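Local coordinates for glucose-inhibited division protein A-related protein, probable oxidoreductase (Thermus thermophilus, PDB 2CUL) that binds flavin-adenine dinucleotide in a Rossmann-type fold and is probably an oxidoreductase related to the glucose-inhibited division protein GidA, at residues Phe13-Val27 and Met216-Leu228. Residues are numbered along the deposited sequence; the frame is centred on the assembly and turned at random.
Sequences FSGAETAFWLAQKGV and MSEEGKRLAEHLL. With FAD (flavin-adenine dinucleotide), chain B.
A fully extended chain (chi1 -179°) carries K221 obliquely over one face of the indole of W21, from CD1 toward CH2, while chi1 of -67° in W21 sets that face toward the lysine and its CB against A224. The methylene CE sits over the six-membered ring, 3.6 Å from its centroid, as a CH-pi contact, while NZ adds an off-centre cation-pi interaction; lysine suits this partly exposed place because its methylenes can pack on the ring while the ammonium ends over the six-membered ring. F20 CD2 lies over the opposite face, toward its rim, and NE1 makes a weak hydrogen bond to E17 OE2. Replacing W21 by an alanine is likely to leave the K221 chain without its aromatic platform and E17 OE2 without that weak bond. One turn back, E17 bends at chi2 so that OE1 receives the hydroxyl of S217 from above the carboxylate plane (OG to OE1, 2.7 Å); amides of L55 and L56 also bind this buried carboxylate.

At the centre the axes approach to 7.3 Å, crossing at -40°. G220 permits this, since a CB there would clash with S14 O and E17 CB; its CA instead comes within 3.2 Å of T18 OG1. A224, small enough to let the helices close, touches W21 CB through its CB at 3.6 Å. Farther along, L22, K25 and V27 close around L228, V27 CG2 pressing tightly on its CD2.

At the other end S14 N and OG both bind FAD O1P, F13 N binds O2A, and M216 packs on the ribityl side, consistent with the GxGxxG motif of a Rossmann-type FAD site, whose glycine-rich loop leads into this helix, here backed by the C-terminal helix 213-230.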
loop_
_atom_site.group_PDB
_atom_site.type_symbol
_atom_site.label_atom_id
_atom_site.label_comp_id
_atom_site.label_asym_id
_atom_site.label_seq_id
_atom_site.Cartn_x
_atom_site.Cartn_y
_atom_site.Cartn_z
ATOM N N PHE A 13 1.697 3.886 -4.171
ATOM C CA PHE A 13 2.249 5.191 -3.835
ATOM C C PHE A 13 2.598 5.411 -2.369
ATOM O O PHE A 13 3.631 6.005 -2.073
ATOM C CB PHE A 13 1.320 6.291 -4.352
ATOM C CG PHE A 13 1.347 6.427 -5.848
ATOM C CD1 PHE A 13 2.240 7.303 -6.464
ATOM C CD2 PHE A 13 0.535 5.626 -6.646
ATOM C CE1 PHE A 13 2.325 7.375 -7.854
ATOM C CE2 PHE A 13 0.612 5.690 -8.039
ATOM C CZ PHE A 13 1.509 6.566 -8.643
ATOM N N SER A 14 1.771 4.926 -1.447
ATOM C CA SER A 14 2.079 5.119 -0.032
ATOM C C SER A 14 3.038 4.054 0.494
ATOM O O SER A 14 3.995 4.369 1.192
ATOM C CB SER A 14 0.795 5.127 0.814
ATOM O OG SER A 14 0.099 3.892 0.736
ATOM N N GLY A 15 2.780 2.796 0.148
ATOM C CA GLY A 15 3.624 1.706 0.609
ATOM C C GLY A 15 5.043 1.738 0.079
ATOM O O GLY A 15 5.993 1.514 0.825
ATOM N N ALA A 16 5.192 2.006 -1.214
ATOM C CA ALA A 16 6.523 2.067 -1.813
ATOM C C ALA A 16 7.304 3.271 -1.286
ATOM O O ALA A 16 8.518 3.191 -1.086
ATOM C CB ALA A 16 6.412 2.131 -3.331
ATOM N N GLU A 17 6.619 4.387 -1.056
ATOM C CA GLU A 17 7.300 5.570 -0.541
ATOM C C GLU A 17 7.812 5.260 0.865
ATOM O O GLU A 17 8.925 5.641 1.225
ATOM C CB GLU A 17 6.357 6.776 -0.496
ATOM C CG GLU A 17 7.085 8.096 -0.303
ATOM C CD GLU A 17 7.884 8.500 -1.531
ATOM O OE1 GLU A 17 7.267 8.736 -2.591
ATOM O OE2 GLU A 17 9.128 8.581 -1.436
ATOM N N THR A 18 6.998 4.570 1.661
ATOM C CA THR A 18 7.412 4.207 3.015
ATOM C C THR A 18 8.677 3.350 2.929
ATOM O O THR A 18 9.658 3.588 3.640
ATOM C CB THR A 18 6.319 3.389 3.751
ATOM O OG1 THR A 18 5.097 4.135 3.782
ATOM C CG2 THR A 18 6.749 3.084 5.178
ATOM N N ALA A 19 8.648 2.356 2.047
ATOM C CA ALA A 19 9.786 1.458 1.862
ATOM C C ALA A 19 11.023 2.232 1.431
ATOM O O ALA A 19 12.132 1.970 1.902
ATOM C CB ALA A 19 9.451 0.400 0.818
ATOM N N PHE A 20 10.823 3.190 0.534
ATOM C CA PHE A 20 11.917 3.998 0.016
ATOM C C PHE A 20 12.706 4.723 1.101
ATOM O O PHE A 20 13.924 4.582 1.182
ATOM C CB PHE A 20 11.385 5.022 -0.989
ATOM C CG PHE A 20 12.443 5.935 -1.540
ATOM C CD1 PHE A 20 13.306 5.498 -2.538
ATOM C CD2 PHE A 20 12.591 7.226 -1.043
ATOM C CE1 PHE A 20 14.306 6.335 -3.035
ATOM C CE2 PHE A 20 13.587 8.071 -1.530
ATOM C CZ PHE A 20 14.446 7.623 -2.529
ATOM N N TRP A 21 12.018 5.499 1.934
ATOM C CA TRP A 21 12.699 6.243 2.985
ATOM C C TRP A 21 13.274 5.366 4.086
ATOM O O TRP A 21 14.316 5.689 4.657
ATOM C CB TRP A 21 11.767 7.300 3.582
ATOM C CG TRP A 21 11.442 8.376 2.599
ATOM C CD1 TRP A 21 10.337 8.451 1.800
ATOM C CD2 TRP A 21 12.269 9.492 2.247
ATOM N NE1 TRP A 21 10.425 9.542 0.970
ATOM C CE2 TRP A 21 11.601 10.199 1.223
ATOM C CE3 TRP A 21 13.511 9.963 2.695
ATOM C CZ2 TRP A 21 12.134 11.354 0.638
ATOM C CZ3 TRP A 21 14.042 11.114 2.111
ATOM C CH2 TRP A 21 13.352 11.795 1.094
ATOM N N LEU A 22 12.608 4.257 4.389
ATOM C CA LEU A 22 13.116 3.361 5.416
ATOM C C LEU A 22 14.418 2.750 4.919
ATOM O O LEU A 22 15.407 2.686 5.652
ATOM C CB LEU A 22 12.110 2.245 5.716
ATOM C CG LEU A 22 10.868 2.645 6.518
ATOM C CD1 LEU A 22 9.924 1.459 6.622
ATOM C CD2 LEU A 22 11.284 3.124 7.908
ATOM N N ALA A 23 14.415 2.316 3.662
ATOM C CA ALA A 23 15.593 1.696 3.069
ATOM C C ALA A 23 16.768 2.666 2.980
ATOM O O ALA A 23 17.924 2.265 3.134
ATOM C CB ALA A 23 15.250 1.149 1.691
ATOM N N GLN A 24 16.472 3.940 2.734
ATOM C CA GLN A 24 17.510 4.961 2.645
ATOM C C GLN A 24 18.266 5.040 3.966
ATOM O O GLN A 24 19.446 5.398 3.997
ATOM C CB GLN A 24 16.894 6.330 2.336
ATOM C CG GLN A 24 16.288 6.457 0.952
ATOM C CD GLN A 24 17.324 6.353 -0.147
ATOM O OE1 GLN A 24 18.269 7.139 -0.202
ATOM N NE2 GLN A 24 17.151 5.380 -1.034
ATOM N N LYS A 25 17.580 4.698 5.054
ATOM C CA LYS A 25 18.165 4.731 6.390
ATOM C C LYS A 25 18.698 3.381 6.868
ATOM O O LYS A 25 19.064 3.228 8.034
ATOM C CB LYS A 25 17.142 5.268 7.396
ATOM C CG LYS A 25 16.790 6.734 7.185
ATOM C CD LYS A 25 18.000 7.629 7.419
ATOM C CE LYS A 25 17.687 9.090 7.128
ATOM N NZ LYS A 25 17.364 9.324 5.690
ATOM N N GLY A 26 18.729 2.404 5.968
ATOM C CA GLY A 26 19.255 1.093 6.311
ATOM C C GLY A 26 18.319 0.115 6.989
ATOM O O GLY A 26 18.742 -0.968 7.397
ATOM N N VAL A 27 17.051 0.484 7.126
ATOM C CA VAL A 27 16.082 -0.401 7.754
ATOM C C VAL A 27 15.827 -1.595 6.845
ATOM O O VAL A 27 15.694 -1.439 5.629
ATOM C CB VAL A 27 14.749 0.335 8.015
ATOM C CG1 VAL A 27 13.732 -0.616 8.645
ATOM C CG2 VAL A 27 14.992 1.522 8.930
ATOM N N MET A 216 -0.339 10.626 -0.827
ATOM C CA MET A 216 0.036 9.243 -0.542
ATOM C C MET A 216 1.527 9.193 -0.246
ATOM O O MET A 216 1.965 8.542 0.703
ATOM C CB MET A 216 -0.273 8.347 -1.743
ATOM C CG MET A 216 -1.750 8.248 -2.093
ATOM S SD MET A 216 -2.755 7.526 -0.766
ATOM C CE MET A 216 -3.530 9.015 -0.102
ATOM N N SER A 217 2.303 9.890 -1.069
ATOM C CA SER A 217 3.750 9.943 -0.908
ATOM C C SER A 217 4.142 10.615 0.408
ATOM O O SER A 217 4.997 10.110 1.135
ATOM C CB SER A 217 4.375 10.695 -2.088
ATOM O OG SER A 217 5.768 10.871 -1.899
ATOM N N GLU A 218 3.523 11.755 0.712
ATOM C CA GLU A 218 3.823 12.465 1.952
ATOM C C GLU A 218 3.485 11.591 3.153
ATOM O O GLU A 218 4.217 11.570 4.145
ATOM C CB GLU A 218 3.035 13.776 2.017
ATOM C CG GLU A 218 3.350 14.704 0.864
ATOM C CD GLU A 218 2.422 15.900 0.795
ATOM O OE1 GLU A 218 1.245 15.769 1.198
ATOM O OE2 GLU A 218 2.867 16.966 0.320
ATOM N N GLU A 219 2.379 10.862 3.065
ATOM C CA GLU A 219 1.983 9.993 4.164
ATOM C C GLU A 219 2.965 8.845 4.351
ATOM O O GLU A 219 3.284 8.478 5.480
ATOM C CB GLU A 219 0.566 9.468 3.939
ATOM C CG GLU A 219 -0.491 10.513 4.260
ATOM C CD GLU A 219 -0.508 10.857 5.739
ATOM O OE1 GLU A 219 -1.111 10.091 6.517
ATOM O OE2 GLU A 219 0.095 11.881 6.129
ATOM N N GLY A 220 3.448 8.283 3.245
ATOM C CA GLY A 220 4.407 7.196 3.332
ATOM C C GLY A 220 5.702 7.657 3.975
ATOM O O GLY A 220 6.299 6.940 4.779
ATOM N N LYS A 221 6.146 8.859 3.614
ATOM C CA LYS A 221 7.369 9.410 4.183
ATOM C C LYS A 221 7.169 9.699 5.671
ATOM O O LYS A 221 8.061 9.457 6.484
ATOM C CB LYS A 221 7.766 10.697 3.456
ATOM C CG LYS A 221 9.058 11.313 3.982
ATOM C CD LYS A 221 9.513 12.482 3.133
ATOM C CE LYS A 221 10.867 12.993 3.599
ATOM N NZ LYS A 221 11.329 14.152 2.788
ATOM N N ARG A 222 5.993 10.216 6.021
ATOM C CA ARG A 222 5.684 10.533 7.414
ATOM C C ARG A 222 5.703 9.263 8.258
ATOM O O ARG A 222 6.173 9.266 9.397
ATOM C CB ARG A 222 4.312 11.211 7.513
ATOM C CG ARG A 222 3.987 11.788 8.889
ATOM C CD ARG A 222 2.767 12.707 8.832
ATOM N NE ARG A 222 1.500 11.995 8.660
ATOM C CZ ARG A 222 0.848 11.363 9.634
ATOM N NH1 ARG A 222 1.338 11.343 10.869
ATOM N NH2 ARG A 222 -0.307 10.763 9.377
ATOM N N LEU A 223 5.180 8.177 7.701
ATOM C CA LEU A 223 5.176 6.907 8.412
ATOM C C LEU A 223 6.611 6.428 8.581
ATOM O O LEU A 223 6.996 5.966 9.652
ATOM C CB LEU A 223 4.366 5.855 7.645
ATOM C CG LEU A 223 4.558 4.402 8.097
ATOM C CD1 LEU A 223 4.189 4.249 9.570
ATOM C CD2 LEU A 223 3.704 3.486 7.227
ATOM N N ALA A 224 7.400 6.536 7.516
ATOM C CA ALA A 224 8.795 6.106 7.574
ATOM C C ALA A 224 9.533 6.862 8.674
ATOM O O ALA A 224 10.286 6.272 9.450
ATOM C CB ALA A 224 9.475 6.334 6.224
ATOM N N GLU A 225 9.313 8.172 8.742
ATOM C CA GLU A 225 9.967 8.986 9.759
ATOM C C GLU A 225 9.533 8.571 11.159
ATOM O O GLU A 225 10.341 8.569 12.086
ATOM C CB GLU A 225 9.666 10.465 9.527
ATOM C CG GLU A 225 10.161 10.972 8.178
ATOM C CD GLU A 225 9.824 12.431 7.935
ATOM O OE1 GLU A 225 8.662 12.821 8.173
ATOM O OE2 GLU A 225 10.717 13.183 7.494
ATOM N N HIS A 226 8.261 8.219 11.318
ATOM C CA HIS A 226 7.770 7.791 12.621
ATOM C C HIS A 226 8.408 6.466 13.032
ATOM O O HIS A 226 8.878 6.315 14.163
ATOM C CB HIS A 226 6.248 7.630 12.606
ATOM C CG HIS A 226 5.709 6.963 13.835
ATOM N ND1 HIS A 226 5.754 7.553 15.080
ATOM C CD2 HIS A 226 5.166 5.737 14.020
ATOM C CE1 HIS A 226 5.263 6.718 15.978
ATOM N NE2 HIS A 226 4.900 5.608 15.362
ATOM N N LEU A 227 8.423 5.505 12.113
ATOM C CA LEU A 227 8.996 4.194 12.392
ATOM C C LEU A 227 10.487 4.276 12.694
ATOM O O LEU A 227 11.001 3.521 13.522
ATOM C CB LEU A 227 8.753 3.249 11.213
ATOM C CG LEU A 227 7.286 2.881 10.960
ATOM C CD1 LEU A 227 7.163 2.039 9.700
ATOM C CD2 LEU A 227 6.744 2.124 12.167
ATOM N N LEU A 228 11.183 5.181 12.016
ATOM C CA LEU A 228 12.614 5.346 12.240
ATOM C C LEU A 228 12.848 5.821 13.667
ATOM O O LEU A 228 13.845 5.467 14.299
ATOM C CB LEU A 228 13.196 6.354 11.249
ATOM C CG LEU A 228 13.346 5.816 9.825
ATOM C CD1 LEU A 228 13.720 6.941 8.867
ATOM C CD2 LEU A 228 14.410 4.725 9.817
HETATM P PA FAD B . -2.129 1.883 -4.464
HETATM O O1A FAD B . -3.357 1.460 -5.154
HETATM O O2A FAD B . -1.180 2.801 -5.147
HETATM O O5B FAD B . -1.297 0.595 -4.026
HETATM C C5B FAD B . -1.944 -0.478 -3.339
HETATM C C4B FAD B . -1.080 -1.710 -3.582
HETATM O O4B FAD B . -1.497 -2.704 -2.646
HETATM C C3B FAD B . -1.237 -2.335 -4.983
HETATM O O3B FAD B . 0.009 -2.574 -5.600
HETATM C C2B FAD B . -2.021 -3.584 -4.710
HETATM O O2B FAD B . -1.906 -4.608 -5.670
HETATM C C1B FAD B . -1.519 -3.955 -3.317
HETATM N N9A FAD B . -2.391 -4.850 -2.560
HETATM C C8A FAD B . -3.700 -4.627 -2.202
HETATM N N7A FAD B . -4.212 -5.638 -1.511
HETATM C C5A FAD B . -3.181 -6.553 -1.421
HETATM C C6A FAD B . -3.099 -7.828 -0.812
HETATM N N6A FAD B . -4.098 -8.399 -0.164
HETATM N N1A FAD B . -1.892 -8.502 -0.907
HETATM C C2A FAD B . -0.833 -7.931 -1.575
HETATM N N3A FAD B . -0.853 -6.713 -2.179
HETATM C C4A FAD B . -2.047 -6.069 -2.075
HETATM N N1 FAD B . -4.892 10.230 -7.283
HETATM C C2 FAD B . -4.242 11.070 -8.158
HETATM O O2 FAD B . -3.383 11.827 -7.776
HETATM N N3 FAD B . -4.599 11.028 -9.515
HETATM C C4 FAD B . -5.567 10.199 -10.039
HETATM O O4 FAD B . -5.833 10.214 -11.260
HETATM C C4X FAD B . -6.235 9.342 -9.140
HETATM N N5 FAD B . -7.229 8.485 -9.593
HETATM C C5X FAD B . -7.888 7.642 -8.718
HETATM C C6 FAD B . -8.882 6.791 -9.197
HETATM C C7 FAD B . -9.583 5.906 -8.356
HETATM C C7M FAD B . -10.643 5.009 -8.944
HETATM C C8 FAD B . -9.249 5.893 -6.954
HETATM C C8M FAD B . -9.943 4.972 -5.987
HETATM C C9 FAD B . -8.246 6.756 -6.449
HETATM C C9A FAD B . -7.545 7.644 -7.308
HETATM N N10 FAD B . -6.517 8.537 -6.839
HETATM C C10 FAD B . -5.866 9.385 -7.753
HETATM C "C1'" FAD B . -6.119 8.607 -5.376
HETATM C "C2'" FAD B . -4.776 7.984 -4.933
HETATM O "O2'" FAD B . -3.723 8.829 -5.314
HETATM C "C3'" FAD B . -4.541 6.582 -5.530
HETATM O "O3'" FAD B . -5.585 5.682 -5.161
HETATM C "C4'" FAD B . -3.223 5.938 -5.055
HETATM O "O4'" FAD B . -2.900 4.797 -5.847
HETATM C "C5'" FAD B . -3.363 5.551 -3.570
HETATM O "O5'" FAD B . -2.125 4.994 -3.100
HETATM P P FAD B . -2.060 3.701 -2.185
HETATM O O1P FAD B . -0.626 3.521 -1.905
HETATM O O2P FAD B . -2.962 3.842 -0.992
HETATM O O3P FAD B . -2.624 2.528 -3.070
#